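Local coordinates for periplasmic binding protein (Mycobacterium smegmatis, PDB 4MDY), which probably binds an iron complex outside the cytoplasmic membrane and hands it to an ABC transporter for uptake into the cell, at residues Gly187-Thr192 and Ala213-Asp218; Lys176-Gly181 and Ser222-Ala227; Asp228-Thr233 and Asp258-Thr263. All blocks are in the same frame, centred on the assembly; numbering follows the deposited sequence. Where two conformers were deposited one is given.

Interaction 1: residues Gly187-Thr192 and Ala213-Asp218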
loop_
_atom_site.group_PDB
_atom_site.type_symbol
_atom_site.label_atom_id
_atom_site.label_comp_id
_atom_site.label_asym_id
_atom_site.label_seq_id
_atom_site.Cartn_x
_atom_site.Cartn_y
_atom_site.Cartn_z
ATOM N N GLY A 187 8.777 -23.023 1.667
ATOM C CA GLY A 187 10.158 -23.027 2.160
ATOM C C GLY A 187 11.058 -21.893 1.665
ATOM O O GLY A 187 12.201 -21.780 2.105
ATOM N N GLY A 188 10.557 -21.067 0.751
ATOM C CA GLY A 188 11.321 -19.946 0.205
ATOM C C GLY A 188 10.927 -18.620 0.831
ATOM O O GLY A 188 9.902 -18.504 1.519
ATOM N N VAL A 189 11.757 -17.614 0.591
ATOM C CA VAL A 189 11.530 -16.275 1.110
ATOM C C VAL A 189 10.875 -15.415 0.041
ATOM O O VAL A 189 11.298 -15.418 -1.122
ATOM C CB VAL A 189 12.853 -15.614 1.555
ATOM C CG1 VAL A 189 12.657 -14.133 1.842
ATOM C CG2 VAL A 189 13.420 -16.333 2.771
ATOM N N GLN A 190 9.851 -14.676 0.450
ATOM C CA GLN A 190 9.181 -13.721 -0.420
ATOM C C GLN A 190 9.821 -12.348 -0.255
ATOM O O GLN A 190 10.122 -11.929 0.859
ATOM C CB GLN A 190 7.700 -13.681 -0.085
ATOM C CG GLN A 190 7.078 -15.063 -0.180
ATOM C CD GLN A 190 5.583 -15.052 0.011
ATOM O OE1 GLN A 190 5.093 -15.077 1.142
ATOM N NE2 GLN A 190 4.847 -15.041 -1.090
ATOM N N ALA A 191 10.035 -11.654 -1.365
ATOM C CA ALA A 191 10.674 -10.336 -1.333
ATOM C C ALA A 191 9.977 -9.343 -2.256
ATOM O O ALA A 191 9.279 -9.722 -3.194
ATOM C CB ALA A 191 12.140 -10.449 -1.703
ATOM N N THR A 192 10.171 -8.066 -1.963
ATOM C CA THR A 192 9.685 -6.999 -2.810
ATOM C C THR A 192 10.847 -6.519 -3.690
ATOM O O THR A 192 11.799 -5.911 -3.195
ATOM C CB THR A 192 9.111 -5.845 -1.973
ATOM O OG1 THR A 192 7.985 -6.317 -1.215
ATOM C CG2 THR A 192 8.664 -4.704 -2.872
ATOM N N ALA A 213 11.310 -11.853 -6.648
ATOM C CA ALA A 213 10.093 -11.810 -5.839
ATOM C C ALA A 213 10.009 -13.005 -4.889
ATOM O O ALA A 213 9.375 -12.930 -3.831
ATOM C CB ALA A 213 8.869 -11.773 -6.739
ATOM N N LEU A 214 10.644 -14.100 -5.291
ATOM C CA LEU A 214 10.714 -15.307 -4.498
ATOM C C LEU A 214 12.134 -15.848 -4.560
ATOM O O LEU A 214 12.682 -16.083 -5.639
ATOM C CB LEU A 214 9.728 -16.343 -5.030
ATOM C CG LEU A 214 9.587 -17.653 -4.250
ATOM C CD1 LEU A 214 8.933 -17.416 -2.899
ATOM C CD2 LEU A 214 8.787 -18.648 -5.068
ATOM N N ILE A 215 12.718 -16.034 -3.386
ATOM C CA ILE A 215 14.047 -16.588 -3.245
ATOM C C ILE A 215 13.893 -18.064 -2.869
ATOM O O ILE A 215 13.421 -18.381 -1.776
ATOM C CB ILE A 215 14.825 -15.841 -2.153
ATOM C CG1 ILE A 215 14.886 -14.345 -2.490
ATOM C CG2 ILE A 215 16.223 -16.414 -1.988
ATOM C CD1 ILE A 215 15.156 -13.467 -1.291
ATOM N N PRO A 216 14.279 -18.975 -3.779
ATOM C CA PRO A 216 14.124 -20.390 -3.459
ATOM C C PRO A 216 14.941 -20.797 -2.232
ATOM O O PRO A 216 15.940 -20.160 -1.912
ATOM C CB PRO A 216 14.612 -21.103 -4.719
ATOM C CG PRO A 216 15.431 -20.102 -5.458
ATOM C CD PRO A 216 14.877 -18.761 -5.112
ATOM N N ARG A 217 14.500 -21.847 -1.549
ATOM C CA ARG A 217 15.103 -22.248 -0.279
ATOM C C ARG A 217 16.623 -22.438 -0.356
ATOM O O ARG A 217 17.350 -22.060 0.560
ATOM C CB ARG A 217 14.451 -23.534 0.228
ATOM C CG ARG A 217 14.721 -23.799 1.693
ATOM C CD ARG A 217 13.769 -24.836 2.270
ATOM N NE ARG A 217 14.117 -25.115 3.658
ATOM C CZ ARG A 217 13.863 -24.304 4.681
ATOM N NH1 ARG A 217 13.233 -23.144 4.493
ATOM N NH2 ARG A 217 14.243 -24.654 5.908
ATOM N N ASP A 218 17.101 -23.015 -1.454
ATOM C CA ASP A 218 18.531 -23.262 -1.611
ATOM C C ASP A 218 19.371 -21.980 -1.845
ATOM O O ASP A 218 20.601 -22.035 -1.784
ATOM C CB ASP A 218 18.784 -24.312 -2.705
ATOM C CG ASP A 218 18.417 -23.828 -4.086
ATOM O OD1 ASP A 218 17.417 -23.100 -4.227
ATOM O OD2 ASP A 218 19.126 -24.192 -5.038
#
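Strands 189-190 and 214-215 run antiparallel, with Val189 and Ile215 as a hydrogen-bonded pair and Gln190 and Leu214 as the non-hydrogen-bonded pair beside it. This short two-stranded antiparallel sheet borders strand 176-181 of the parallel sheet in one lobe of the solute-binding-protein fold, with backbone bonds between Gln190 and Gly181 and between Thr192 and Leu179. The reciprocal bonds of the first pair are unequal. Ile215 N reaches Val189 O at 2.7 Å, almost straight and nearly along the C=O axis, whereas Val189 N to Ile215 O is 3.0 Å and more bent. Ala191 N adds a third backbone bond, 2.9 Å to Ala213 O, but comes in 48° above the carbonyl plane.

On one face Val189 and Ile215 lie side by side, and Val189 CG1 meets Ile215 CD1 at 4.1 Å. Leu180 and Ile220 also touch Val189, while Val223 and Leu224 touch Ile215. On the other face Leu214, its CG anti to the backbone N, crosses Gln190 obliquely, bringing CD1 to 4.0 Å from Gln190 CG. Beyond the pairs, Gly188 CA passes 3.3 Å from Ile215 O.

Arg217 closes this end. Its extended chain runs alongside the Gly187 carbonyl, and chi4 of 75° turns the guanidinium so that NH1, also salt-bridged to Asp246, reaches a lone pair of Gly187 O at 2.9 Å, that oxygen only 1° out of the guanidinium plane.

Interaction 2: residues Lys176-Gly181 and Ser222-Ala227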
loop_
_atom_site.group_PDB
_atom_site.type_symbol
_atom_site.label_atom_id
_atom_site.label_comp_id
_atom_site.label_asym_id
_atom_site.label_seq_id
_atom_site.Cartn_x
_atom_site.Cartn_y
_atom_site.Cartn_z
ATOM N N LYS A 176 22.540 -1.730 3.005
ATOM C CA LYS A 176 21.763 -2.545 2.085
ATOM C C LYS A 176 20.579 -3.188 2.788
ATOM O O LYS A 176 20.729 -3.840 3.818
ATOM C CB LYS A 176 22.669 -3.592 1.439
ATOM C CG LYS A 176 23.830 -2.939 0.695
ATOM C CD LYS A 176 24.857 -3.939 0.221
ATOM C CE LYS A 176 26.042 -3.225 -0.410
ATOM N NZ LYS A 176 27.022 -4.199 -0.960
ATOM N N ALA A 177 19.397 -2.977 2.219
ATOM C CA ALA A 177 18.137 -3.379 2.830
ATOM C C ALA A 177 17.386 -4.312 1.900
ATOM O O ALA A 177 17.437 -4.157 0.672
ATOM C CB ALA A 177 17.284 -2.157 3.132
ATOM N N LEU A 178 16.712 -5.290 2.504
ATOM C CA LEU A 178 15.736 -6.128 1.820
ATOM C C LEU A 178 14.414 -6.039 2.568
ATOM O O LEU A 178 14.386 -5.980 3.804
ATOM C CB LEU A 178 16.197 -7.587 1.756
ATOM C CG LEU A 178 17.353 -7.940 0.814
ATOM C CD1 LEU A 178 17.846 -9.352 1.093
ATOM C CD2 LEU A 178 16.938 -7.809 -0.644
ATOM N N LEU A 179 13.329 -6.023 1.800
ATOM C CA LEU A 179 11.984 -5.986 2.324
ATOM C C LEU A 179 11.311 -7.319 2.019
ATOM O O LEU A 179 11.020 -7.632 0.858
ATOM C CB LEU A 179 11.203 -4.837 1.694
ATOM C CG LEU A 179 9.760 -4.682 2.166
ATOM C CD1 LEU A 179 9.732 -4.369 3.657
ATOM C CD2 LEU A 179 9.048 -3.600 1.370
ATOM N N LEU A 180 11.049 -8.082 3.076
ATOM C CA LEU A 180 10.672 -9.483 2.963
ATOM C C LEU A 180 9.283 -9.733 3.520
ATOM O O LEU A 180 8.829 -9.023 4.409
ATOM C CB LEU A 180 11.687 -10.355 3.715
ATOM C CG LEU A 180 13.164 -10.157 3.325
ATOM C CD1 LEU A 180 14.065 -11.054 4.153
ATOM C CD2 LEU A 180 13.375 -10.417 1.840
ATOM N N GLY A 181 8.621 -10.755 2.992
ATOM C CA GLY A 181 7.309 -11.156 3.474
ATOM C C GLY A 181 7.416 -11.789 4.850
ATOM O O GLY A 181 8.458 -12.336 5.214
ATOM N N SER A 222 22.654 -17.270 0.277
ATOM C CA SER A 222 23.349 -16.589 -0.811
ATOM C C SER A 222 22.831 -15.151 -1.025
ATOM O O SER A 222 23.612 -14.231 -1.229
ATOM C CB SER A 222 23.204 -17.425 -2.093
ATOM O OG SER A 222 23.599 -16.710 -3.241
ATOM N N VAL A 223 21.516 -14.964 -0.957
ATOM C CA VAL A 223 20.918 -13.653 -1.211
ATOM C C VAL A 223 20.823 -12.768 0.028
ATOM O O VAL A 223 21.194 -11.581 -0.020
ATOM C CB VAL A 223 19.520 -13.799 -1.830
ATOM C CG1 VAL A 223 18.908 -12.427 -2.097
ATOM C CG2 VAL A 223 19.602 -14.606 -3.114
ATOM N N LEU A 224 20.319 -13.337 1.122
ATOM C CA LEU A 224 20.026 -12.569 2.335
ATOM C C LEU A 224 21.278 -12.140 3.099
ATOM O O LEU A 224 21.275 -11.094 3.745
ATOM C CB LEU A 224 19.058 -13.322 3.270
ATOM C CG LEU A 224 17.564 -13.130 2.983
ATOM C CD1 LEU A 224 17.209 -13.525 1.567
ATOM C CD2 LEU A 224 16.699 -13.895 3.980
ATOM N N ASP A 225 22.352 -12.921 3.018
ATOM C CA ASP A 225 23.589 -12.532 3.701
ATOM C C ASP A 225 24.279 -11.360 2.998
ATOM O O ASP A 225 25.264 -10.837 3.504
ATOM C CB ASP A 225 24.539 -13.723 3.874
ATOM C CG ASP A 225 24.064 -14.710 4.944
ATOM O OD1 ASP A 225 23.308 -14.308 5.859
ATOM O OD2 ASP A 225 24.464 -15.892 4.874
ATOM N N GLY A 226 23.754 -10.946 1.844
ATOM C CA GLY A 226 24.233 -9.738 1.164
ATOM C C GLY A 226 23.704 -8.423 1.729
ATOM O O GLY A 226 24.156 -7.351 1.318
ATOM N N ALA A 227 22.752 -8.495 2.664
ATOM C CA ALA A 227 22.090 -7.303 3.207
ATOM C C ALA A 227 22.588 -6.951 4.605
ATOM O O ALA A 227 23.010 -7.827 5.371
ATOM C CB ALA A 227 20.580 -7.498 3.227
HETATM O O HOH W 1 25.563 -7.332 -0.951
#
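The flat groups that take part between Lys176-Gly181 and Ser222-Ala227 are backbone peptides rather than rings: the methylene chain of Lys176 passes the Gly226 carbonyl oxygen, with CD 3.7 Å from it, and the Lys176 carbonyl oxygen lies 3.7 Å from Ala227 CB. A water donates a 2.7 Å bond to Gly226 O. The same water accepts only a weak bond from Lys176 NZ, 3.5 Å between NZ and the water oxygen, so the ammonium is tied to the turn loosely. Lys176 sets out toward the turn, but its side chain, extended beyond CG, carries NZ away from it.

The remainder is aliphatic packing of a beta strand against the end of a helix and the type I turn, Leu224 to Ala227, that follows. Leu178 makes the largest contribution. Its CG is anti to the carbonyl carbon (chi1 -72°), which sends CD1 into the corner where helix meets turn: CD1 is 3.9 Å from Ala227 CB, 4.1 Å from Leu224 CA and 4.2 Å from Leu224 CG. Further along the strand, Leu180 and Leu224 approach tip to tip, CD1 of Leu180 lying 3.9 Å from CD2 of Leu224. Leu178 and Leu180 both point toward the helical segment, as alternation along a strand requires. The turn itself is held by Ala227 N bonding to Leu224 O, beside a bond from Gly226 N to Val223 O.

This is a helix-on-sheet layer of the alpha/beta lobe: helix 220-224 packs on strand 176-181 just before the chain enters strand 229-233, the neighbouring strand of the parallel sheet. Leu209 and Val211 also touch Leu178, and Asp225 OD1 accepts a hydrogen bond from Ala253 N, at the start of helix 253-256.

Interaction 3: residues Asp228-Thr233 and Asp258-Thr263; sequences DVLIWT and DRNIFT
Strands 229-233 and 260-262 pair in parallel in the sheet of this lobe; their axes come within 4.8 Å and their directions differ by 19°. Three helices fill the connection between them, a beta-alpha-beta type crossover. Four backbone bonds join the strands. Three run from Leu230 N to Arg259 O, Trp232 N to Ile261 O and Thr263 N to Trp232 O. In the fourth, Ile261 N lies 2.8 Å from Leu230 O, nearly along the C=O axis.

On the Trp232 face, NE1 gives a further bond of 2.9 Å to Asn260 OD1. The oxygen sits at the indole edge, but NE1 stands 61° above the amide plane. Phe262 CE1 lies over one indole face, 3.6 Å from Trp232 CD1. The two rings are near parallel (25°) but slid apart, so they barely overlap.

Second-shell groups hold these side chains. Thr255 OG1 bonds Asn260 ND2, which is consistent with it fixing the rotation of that amide and leaving OD1 for Trp232, and Leu243 of helix 237-244 touches both aromatic residues. Helix 279-294 backs the opposite face, where Ile261 CD1 packs 3.6 Å from Val229 CG2.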
loop_
_atom_site.group_PDB
_atom_site.type_symbol
_atom_site.label_atom_id
_atom_site.label_comp_id
_atom_site.label_asym_id
_atom_site.label_seq_id
_atom_site.Cartn_x
_atom_site.Cartn_y
_atom_site.Cartn_z
ATOM N N ASP A 228 22.541 -5.657 4.915
ATOM C CA ASP A 228 22.873 -5.138 6.240
ATOM C C ASP A 228 21.675 -5.175 7.201
ATOM O O ASP A 228 21.852 -5.231 8.415
ATOM C CB ASP A 228 23.383 -3.705 6.117
ATOM C CG ASP A 228 24.674 -3.622 5.329
ATOM O OD1 ASP A 228 25.613 -4.384 5.657
ATOM O OD2 ASP A 228 24.748 -2.814 4.375
ATOM N N VAL A 229 20.466 -5.126 6.649
ATOM C CA VAL A 229 19.243 -5.191 7.433
ATOM C C VAL A 229 18.158 -5.901 6.622
ATOM O O VAL A 229 18.018 -5.663 5.421
ATOM C CB VAL A 229 18.771 -3.776 7.877
ATOM C CG1 VAL A 229 18.542 -2.857 6.681
ATOM C CG2 VAL A 229 17.508 -3.851 8.726
ATOM N N LEU A 230 17.423 -6.796 7.280
ATOM C CA LEU A 230 16.271 -7.463 6.677
ATOM C C LEU A 230 15.023 -6.988 7.393
ATOM O O LEU A 230 14.947 -7.028 8.620
ATOM C CB LEU A 230 16.368 -8.988 6.807
ATOM C CG LEU A 230 17.646 -9.653 6.311
ATOM C CD1 LEU A 230 17.540 -11.155 6.523
ATOM C CD2 LEU A 230 17.912 -9.334 4.849
ATOM N N ILE A 231 14.046 -6.543 6.614
ATOM C CA ILE A 231 12.775 -6.078 7.139
ATOM C C ILE A 231 11.744 -7.124 6.770
ATOM O O ILE A 231 11.363 -7.243 5.618
ATOM C CB ILE A 231 12.401 -4.698 6.547
ATOM C CG1 ILE A 231 13.545 -3.700 6.765
ATOM C CG2 ILE A 231 11.112 -4.181 7.165
ATOM C CD1 ILE A 231 13.442 -2.445 5.927
ATOM N N TRP A 232 11.329 -7.913 7.755
ATOM C CA TRP A 232 10.319 -8.940 7.534
ATOM C C TRP A 232 8.966 -8.367 7.929
ATOM O O TRP A 232 8.788 -7.910 9.063
ATOM C CB TRP A 232 10.600 -10.164 8.391
ATOM C CG TRP A 232 11.956 -10.769 8.228
ATOM C CD1 TRP A 232 13.121 -10.358 8.823
ATOM C CD2 TRP A 232 12.290 -11.917 7.445
ATOM N NE1 TRP A 232 14.157 -11.181 8.453
ATOM C CE2 TRP A 232 13.677 -12.144 7.604
ATOM C CE3 TRP A 232 11.555 -12.775 6.615
ATOM C CZ2 TRP A 232 14.337 -13.201 6.978
ATOM C CZ3 TRP A 232 12.211 -13.830 5.999
ATOM C CH2 TRP A 232 13.593 -14.034 6.184
ATOM N N THR A 233 8.003 -8.402 7.013
ATOM C CA THR A 233 6.706 -7.785 7.267
ATOM C C THR A 233 5.780 -8.764 7.989
ATOM O O THR A 233 4.707 -9.133 7.499
ATOM C CB THR A 233 6.072 -7.226 5.981
ATOM O OG1 THR A 233 5.925 -8.269 5.010
ATOM C CG2 THR A 233 6.960 -6.101 5.418
ATOM N N ASP A 258 21.671 -9.897 14.890
ATOM C CA ASP A 258 20.486 -9.148 15.331
ATOM C C ASP A 258 20.171 -7.975 14.393
ATOM O O ASP A 258 19.949 -6.853 14.848
ATOM C CB ASP A 258 20.695 -8.635 16.759
ATOM C CG ASP A 258 19.407 -8.151 17.414
ATOM O OD1 ASP A 258 18.350 -8.795 17.244
ATOM O OD2 ASP A 258 19.461 -7.127 18.125
ATOM N N ARG A 259 20.147 -8.253 13.091
ATOM C CA ARG A 259 19.852 -7.246 12.054
ATOM C C ARG A 259 18.526 -7.532 11.335
ATOM O O ARG A 259 18.266 -6.993 10.251
ATOM C CB ARG A 259 20.995 -7.149 11.037
ATOM C CG ARG A 259 22.380 -6.977 11.652
ATOM C CD ARG A 259 22.561 -5.655 12.396
ATOM N NE ARG A 259 23.234 -5.848 13.690
ATOM C CZ ARG A 259 24.491 -5.508 13.993
ATOM N NH1 ARG A 259 24.950 -5.766 15.213
ATOM N NH2 ARG A 259 25.293 -4.917 13.108
ATOM N N ASN A 260 17.697 -8.379 11.948
ATOM C CA ASN A 260 16.327 -8.581 11.511
ATOM C C ASN A 260 15.423 -7.554 12.160
ATOM O O ASN A 260 15.533 -7.295 13.362
ATOM C CB ASN A 260 15.810 -9.962 11.902
ATOM C CG ASN A 260 16.473 -11.086 11.127
ATOM O OD1 ASN A 260 16.656 -11.011 9.911
ATOM N ND2 ASN A 260 16.802 -12.155 11.830
ATOM N N ILE A 261 14.542 -6.970 11.358
ATOM C CA ILE A 261 13.415 -6.219 11.857
ATOM C C ILE A 261 12.155 -7.037 11.582
ATOM O O ILE A 261 11.853 -7.362 10.433
ATOM C CB ILE A 261 13.305 -4.840 11.182
ATOM C CG1 ILE A 261 14.540 -3.993 11.512
ATOM C CG2 ILE A 261 12.045 -4.125 11.644
ATOM C CD1 ILE A 261 14.685 -2.734 10.692
ATOM N N PHE A 262 11.432 -7.374 12.643
ATOM C CA PHE A 262 10.145 -8.036 12.514
ATOM C C PHE A 262 9.082 -6.993 12.845
ATOM O O PHE A 262 8.941 -6.568 13.993
ATOM C CB PHE A 262 10.048 -9.258 13.436
ATOM C CG PHE A 262 11.115 -10.296 13.180
ATOM C CD1 PHE A 262 11.058 -11.113 12.057
ATOM C CD2 PHE A 262 12.184 -10.446 14.054
ATOM C CE1 PHE A 262 12.036 -12.070 11.816
ATOM C CE2 PHE A 262 13.163 -11.393 13.814
ATOM C CZ PHE A 262 13.088 -12.209 12.699
ATOM N N THR A 263 8.353 -6.560 11.819
ATOM C CA THR A 263 7.396 -5.479 11.971
ATOM C C THR A 263 6.249 -5.887 12.884
ATOM O O THR A 263 5.901 -7.068 12.989
ATOM C CB THR A 263 6.794 -5.050 10.621
ATOM O OG1 THR A 263 6.107 -6.163 10.029
ATOM C CG2 THR A 263 7.884 -4.536 9.678
#

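How the interactions relate
All three contacts lie in one lobe, on the same side of the chain's centre, joined through strands 176-181 and 229-233. Strand 176-181 belongs to interaction 2 and is the sheet neighbour of strand 229-233 in interaction 3: Leu180 N lies 2.7 Å from Ile231 O, and the centres of interactions 2 and 3 are about 9 Å apart. The centres of interactions 1 and 2 are about 10 Å apart, with Gly181 N 2.9 Å from Gln190 O and Ile215 CD1 3.5 Å from Leu224 CD1. Between interactions 1 and 3, about 15 Å between centres, Val189 CG2 touches Trp232 CH2 at 4.1 Å. The side chain of Thr233 is about 6 Å from a bound PEG molecule, probably from crystallisation, so it does not by itself locate the presumed ligand site.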